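Tyrosinase (Aspergillus oryzae, PDB 6JU8) probably oxidises L-tyrosine and L-dopa to L-dopaquinone with molecular oxygen at a dinuclear copper centre, this chain holding the central copper-binding domain of a longer protein. Local coordinates at residues 79-84 / 410-415; 100-105 / 406-411. The protein carries 1 engineered substitution. All blocks are in the same frame, centred on the assembly; numbering follows the deposited sequence.

How the interactions relate
Interactions 1 and 2 end on one continuous run of chain, 406-415, which docks first against the start of helix 103-129 and then against the loop 79-84 that precedes that helix. Their centres lie about 12 Å apart, and both are largely buried. In interaction 1 a direct histidine-carboxylate hydrogen bond does the polar work beside a small apolar patch; in interaction 2 two waters stand between the polar tips, while a leucine packs on the helix start. Arg409 of segment 406-411 packs against interaction 1, its NH2 lying 3.4 Å from Val81 CG1. In interaction 2 one side, 100-105, belongs to the copper-binding region, whereas interaction 1 ties its loop to the two-stranded sheet 412-415/420-423.

Interaction 1: 79-84 / 410-415; sequences DGVPGG and PFHRFC
His412 CG stands anti to its own carbonyl carbon (chi1 -69°), and Asp79 CG lies roughly anti to its backbone N, placing CG of each on the side facing the other residue. His412 ND1 donates to Asp79 OD2 over 2.8 Å in a nearly straight bond (168°). The acceptor lies in the imidazole plane, but the donor comes from above the carboxylate plane, the two planes being 64° apart. Asp79 OD2 also accepts from Tyr7 N and from a water 2.8 Å away that itself accepts from the backbone N of His412. Three donors thus grip this one oxygen, and the carboxylate would be expected to polarise the imidazole. Next to the bond, Val81 CG2 lies 3.6 Å from His412 CE1, oblique to the ring, and 3.8 Å from Pro410 CB. The carbonyl O of Pro410 sits 3.5 Å above one face of the imidazole, offset toward the rim, and the ring of Phe423 meets the same imidazole at a shallow angle. The contact joins the loop between helices 64-69 and 103-129 to strand 412-415, whose antiparallel partner 420-423 touches both Val81 and His412, while the Phe411 ring packs on Val109 and Leu113 of helix 103-129.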
loop_
_atom_site.group_PDB
_atom_site.type_symbol
_atom_site.label_atom_id
_atom_site.label_comp_id
_atom_site.label_asym_id
_atom_site.label_seq_id
_atom_site.Cartn_x
_atom_site.Cartn_y
_atom_site.Cartn_z
ATOM N N ASP A 79 16.901 28.967 -6.380
ATOM C CA ASP A 79 18.241 29.547 -6.294
ATOM C C ASP A 79 18.376 30.830 -7.108
ATOM O O ASP A 79 19.428 31.133 -7.679
ATOM C CB ASP A 79 19.332 28.555 -6.683
ATOM C CG ASP A 79 20.634 28.825 -5.944
ATOM O OD1 ASP A 79 20.581 29.406 -4.830
ATOM O OD2 ASP A 79 21.700 28.455 -6.480
ATOM N N GLY A 80 17.306 31.637 -7.109
ATOM C CA GLY A 80 17.397 32.929 -7.766
ATOM C C GLY A 80 17.236 32.876 -9.271
ATOM O O GLY A 80 17.350 33.914 -9.932
ATOM N N VAL A 81 16.954 31.689 -9.798
ATOM C CA VAL A 81 16.747 31.498 -11.232
ATOM C C VAL A 81 15.250 31.426 -11.493
ATOM O O VAL A 81 14.566 30.585 -10.888
ATOM C CB VAL A 81 17.411 30.191 -11.696
ATOM C CG1 VAL A 81 17.262 30.034 -13.203
ATOM C CG2 VAL A 81 18.857 30.108 -11.244
ATOM N N PRO A 82 14.693 32.305 -12.307
ATOM C CA PRO A 82 13.235 32.347 -12.453
ATOM C C PRO A 82 12.650 31.118 -13.134
ATOM O O PRO A 82 13.314 30.544 -13.986
ATOM C CB PRO A 82 12.992 33.585 -13.325
ATOM C CG PRO A 82 14.238 34.400 -13.167
ATOM C CD PRO A 82 15.349 33.379 -13.078
ATOM N N GLY A 83 11.422 30.774 -12.746
ATOM C CA GLY A 83 10.626 29.792 -13.485
ATOM C C GLY A 83 9.960 30.450 -14.686
ATOM O O GLY A 83 10.374 31.544 -15.091
ATOM N N GLY A 84 8.934 29.825 -15.248
ATOM C CA GLY A 84 8.218 30.374 -16.390
ATOM C C GLY A 84 8.622 29.738 -17.702
ATOM O O GLY A 84 8.273 30.220 -18.779
ATOM N N PRO A 410 18.965 25.125 -13.020
ATOM C CA PRO A 410 19.363 26.295 -12.256
ATOM C C PRO A 410 20.610 26.117 -11.408
ATOM O O PRO A 410 20.799 26.816 -10.400
ATOM C CB PRO A 410 18.126 26.417 -11.330
ATOM C CG PRO A 410 17.921 24.981 -10.916
ATOM C CD PRO A 410 18.118 24.212 -12.206
ATOM N N PHE A 411 21.503 25.229 -11.810
ATOM C CA PHE A 411 22.564 24.745 -10.950
ATOM C C PHE A 411 23.808 25.626 -11.015
ATOM O O PHE A 411 24.412 25.733 -12.073
ATOM C CB PHE A 411 22.917 23.309 -11.329
ATOM C CG PHE A 411 21.737 22.363 -11.290
ATOM C CD1 PHE A 411 20.913 22.312 -10.167
ATOM C CD2 PHE A 411 21.471 21.518 -12.361
ATOM C CE1 PHE A 411 19.842 21.415 -10.130
ATOM C CE2 PHE A 411 20.434 20.613 -12.315
ATOM C CZ PHE A 411 19.628 20.558 -11.185
ATOM N N HIS A 412 24.171 26.201 -9.886
ATOM C CA HIS A 412 25.311 27.111 -9.789
ATOM C C HIS A 412 26.560 26.413 -9.256
ATOM O O HIS A 412 26.486 25.518 -8.410
ATOM C CB HIS A 412 24.980 28.286 -8.876
ATOM C CG HIS A 412 23.953 29.203 -9.471
ATOM N ND1 HIS A 412 22.734 29.396 -8.871
ATOM C CD2 HIS A 412 23.956 29.994 -10.555
ATOM C CE1 HIS A 412 22.014 30.257 -9.569
ATOM N NE2 HIS A 412 22.745 30.642 -10.600
ATOM N N ARG A 413 27.711 26.870 -9.742
ATOM C CA ARG A 413 28.991 26.415 -9.241
ATOM C C ARG A 413 29.977 27.581 -9.204
ATOM O O ARG A 413 29.800 28.601 -9.872
ATOM C CB ARG A 413 29.563 25.278 -10.080
ATOM C CG ARG A 413 29.638 25.605 -11.567
ATOM C CD ARG A 413 30.144 24.436 -12.388
ATOM N NE ARG A 413 31.482 24.014 -11.992
ATOM C CZ ARG A 413 32.593 24.552 -12.479
ATOM N NH1 ARG A 413 32.570 25.527 -13.379
ATOM N NH2 ARG A 413 33.752 24.080 -12.032
ATOM N N PHE A 414 31.032 27.368 -8.446
ATOM C CA PHE A 414 32.123 28.330 -8.386
ATOM C C PHE A 414 33.178 27.881 -9.394
ATOM O O PHE A 414 33.623 26.726 -9.305
ATOM C CB PHE A 414 32.635 28.404 -6.957
ATOM C CG PHE A 414 33.737 29.388 -6.689
ATOM C CD1 PHE A 414 33.492 30.750 -6.671
ATOM C CD2 PHE A 414 35.022 28.932 -6.436
ATOM C CE1 PHE A 414 34.514 31.650 -6.411
ATOM C CE2 PHE A 414 36.041 29.829 -6.180
ATOM C CZ PHE A 414 35.788 31.185 -6.168
ATOM N N CYS A 415 33.492 28.744 -10.354
ATOM C CA CYS A 415 34.545 28.498 -11.333
ATOM C C CYS A 415 35.900 28.927 -10.776
ATOM O O CYS A 415 36.074 30.089 -10.400
ATOM C CB CYS A 415 34.279 29.262 -12.633
ATOM S SG CYS A 415 35.408 28.767 -13.974
HETATM O O HOH W 1 22.754 25.967 -7.376
#

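Interaction 2: 100-105 / 406-411; sequences NYTFPT and DDLRPF
Asp406 OD2 is gripped by two waters, each donating to it, and through them it reaches both Asn100 and Thr102. One water lies 2.6 Å from Asp406 OD2 and accepts from Asn100 ND2; the other lies 2.7 Å from Asp406 OD2 and is hydrogen-bonded to Thr102 OG1. The amide and carboxylate meet tip to tip, their planes 58° apart, with Asn100 ND2 still 4.1 Å from Asp406 OD2, so the water mediates where the groups do not bond directly. Thr102 OG1 sits between its backbone N and carbonyl carbon (chi1 47°), facing its water. Deeper in, Leu408 divides its two methyls: CD2 rests 4.1 Å from Thr102 CB, and CD1 lies 4.0 Å from the carbonyl O of Thr105. The same leucine also touches Trp106, the next residue of the helix, and Val109, about a turn further on, and it is the centre of an inverse gamma turn. Thr105 OG1 bonds to Ser426 OG, beyond the two segments. Asn100 to Phe103 form a type I beta turn, with Phe103 N bonded to Asn100 O at 2.9 Å. This turn leads into helix 103-129 within the copper-binding region of the tyrosinase family, between the copper ligands His98 and His107.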
loop_
_atom_site.group_PDB
_atom_site.type_symbol
_atom_site.label_atom_id
_atom_site.label_comp_id
_atom_site.label_asym_id
_atom_site.label_seq_id
_atom_site.Cartn_x
_atom_site.Cartn_y
_atom_site.Cartn_z
ATOM N N ASN A 100 16.412 15.946 -24.825
ATOM C CA ASN A 100 17.600 16.568 -25.411
ATOM C C ASN A 100 18.837 15.839 -24.930
ATOM O O ASN A 100 18.791 15.116 -23.927
ATOM C CB ASN A 100 17.662 18.053 -25.060
ATOM C CG ASN A 100 18.457 18.885 -26.043
ATOM O OD1 ASN A 100 18.992 18.372 -27.039
ATOM N ND2 ASN A 100 18.532 20.179 -25.762
ATOM N N TYR A 101 19.954 16.075 -25.606
ATOM C CA TYR A 101 21.192 15.332 -25.362
ATOM C C TYR A 101 21.848 15.650 -24.033
ATOM O O TYR A 101 22.740 14.932 -23.588
ATOM C CB TYR A 101 22.171 15.571 -26.525
ATOM C CG TYR A 101 21.462 15.347 -27.841
ATOM C CD1 TYR A 101 21.063 14.061 -28.195
ATOM C CD2 TYR A 101 21.171 16.404 -28.700
ATOM C CE1 TYR A 101 20.409 13.835 -29.396
ATOM C CE2 TYR A 101 20.518 16.180 -29.896
ATOM C CZ TYR A 101 20.132 14.901 -30.232
ATOM O OH TYR A 101 19.472 14.614 -31.404
ATOM N N THR A 102 21.427 16.735 -23.387
ATOM C CA THR A 102 21.853 17.058 -22.030
ATOM C C THR A 102 20.997 16.365 -20.979
ATOM O O THR A 102 21.195 16.600 -19.787
ATOM C CB THR A 102 21.833 18.595 -21.851
ATOM O OG1 THR A 102 20.571 19.050 -22.370
ATOM C CG2 THR A 102 22.961 19.295 -22.604
ATOM N N PHE A 103 20.071 15.499 -21.371
ATOM C CA PHE A 103 19.305 14.745 -20.362
ATOM C C PHE A 103 20.228 14.078 -19.363
ATOM O O PHE A 103 20.014 14.215 -18.144
ATOM C CB PHE A 103 18.379 13.750 -21.085
ATOM C CG PHE A 103 17.917 12.607 -20.217
ATOM C CD1 PHE A 103 16.881 12.809 -19.298
ATOM C CD2 PHE A 103 18.529 11.352 -20.291
ATOM C CE1 PHE A 103 16.457 11.798 -18.458
ATOM C CE2 PHE A 103 18.120 10.342 -19.424
ATOM C CZ PHE A 103 17.113 10.577 -18.496
ATOM N N PRO A 104 21.266 13.333 -19.730
ATOM C CA PRO A 104 22.070 12.679 -18.675
ATOM C C PRO A 104 22.855 13.661 -17.836
ATOM O O PRO A 104 23.086 13.407 -16.641
ATOM C CB PRO A 104 23.026 11.774 -19.475
ATOM C CG PRO A 104 22.323 11.572 -20.794
ATOM C CD PRO A 104 21.670 12.909 -21.091
ATOM N N THR A 105 23.334 14.766 -18.444
ATOM C CA THR A 105 24.221 15.641 -17.660
ATOM C C THR A 105 23.436 16.563 -16.754
ATOM O O THR A 105 23.842 16.820 -15.603
ATOM C CB THR A 105 25.169 16.418 -18.595
ATOM O OG1 THR A 105 24.354 16.984 -19.625
ATOM C CG2 THR A 105 26.185 15.458 -19.211
ATOM N N ASP A 406 25.224 24.137 -23.371
ATOM C CA ASP A 406 24.051 24.689 -22.701
ATOM C C ASP A 406 24.285 24.869 -21.202
ATOM O O ASP A 406 24.805 23.970 -20.523
ATOM C CB ASP A 406 22.852 23.746 -22.858
ATOM C CG ASP A 406 22.249 23.701 -24.243
ATOM O OD1 ASP A 406 22.654 24.449 -25.151
ATOM O OD2 ASP A 406 21.314 22.886 -24.428
ATOM N N ASP A 407 23.841 26.003 -20.653
ATOM C CA ASP A 407 23.799 26.146 -19.204
ATOM C C ASP A 407 22.795 25.159 -18.617
ATOM O O ASP A 407 21.630 25.087 -19.035
ATOM C CB ASP A 407 23.342 27.576 -18.865
ATOM C CG ASP A 407 24.434 28.616 -19.015
ATOM O OD1 ASP A 407 25.632 28.283 -19.036
ATOM O OD2 ASP A 407 24.036 29.790 -19.161
ATOM N N LEU A 408 23.224 24.412 -17.619
ATOM C CA LEU A 408 22.341 23.469 -16.925
ATOM C C LEU A 408 21.691 24.167 -15.748
ATOM O O LEU A 408 21.935 23.914 -14.567
ATOM C CB LEU A 408 23.158 22.248 -16.506
ATOM C CG LEU A 408 23.881 21.513 -17.626
ATOM C CD1 LEU A 408 24.771 20.409 -17.061
ATOM C CD2 LEU A 408 22.891 20.943 -18.630
ATOM N N ARG A 409 20.794 25.099 -16.107
ATOM C CA ARG A 409 20.027 25.859 -15.119
ATOM C C ARG A 409 19.173 24.900 -14.309
ATOM O O ARG A 409 18.652 23.925 -14.873
ATOM C CB ARG A 409 19.148 26.887 -15.851
ATOM C CG ARG A 409 19.961 27.934 -16.619
ATOM C CD ARG A 409 19.047 29.030 -17.186
ATOM N NE ARG A 409 17.709 28.497 -17.406
ATOM C CZ ARG A 409 16.569 29.098 -17.100
ATOM N NH1 ARG A 409 15.394 28.520 -17.335
ATOM N NH2 ARG A 409 16.591 30.311 -16.548
ATOM N N PRO A 410 18.965 25.125 -13.020
ATOM C CA PRO A 410 19.363 26.295 -12.256
ATOM C C PRO A 410 20.610 26.117 -11.408
ATOM O O PRO A 410 20.799 26.816 -10.400
ATOM C CB PRO A 410 18.126 26.417 -11.330
ATOM C CG PRO A 410 17.921 24.981 -10.916
ATOM C CD PRO A 410 18.118 24.212 -12.206
ATOM N N PHE A 411 21.503 25.229 -11.810
ATOM C CA PHE A 411 22.564 24.745 -10.950
ATOM C C PHE A 411 23.808 25.626 -11.015
ATOM O O PHE A 411 24.412 25.733 -12.073
ATOM C CB PHE A 411 22.917 23.309 -11.329
ATOM C CG PHE A 411 21.737 22.363 -11.290
ATOM C CD1 PHE A 411 20.913 22.312 -10.167
ATOM C CD2 PHE A 411 21.471 21.518 -12.361
ATOM C CE1 PHE A 411 19.842 21.415 -10.130
ATOM C CE2 PHE A 411 20.434 20.613 -12.315
ATOM C CZ PHE A 411 19.628 20.558 -11.185
HETATM O O HOH W 2 20.070 22.518 -26.674
HETATM O O HOH W 3 20.059 21.668 -22.342
#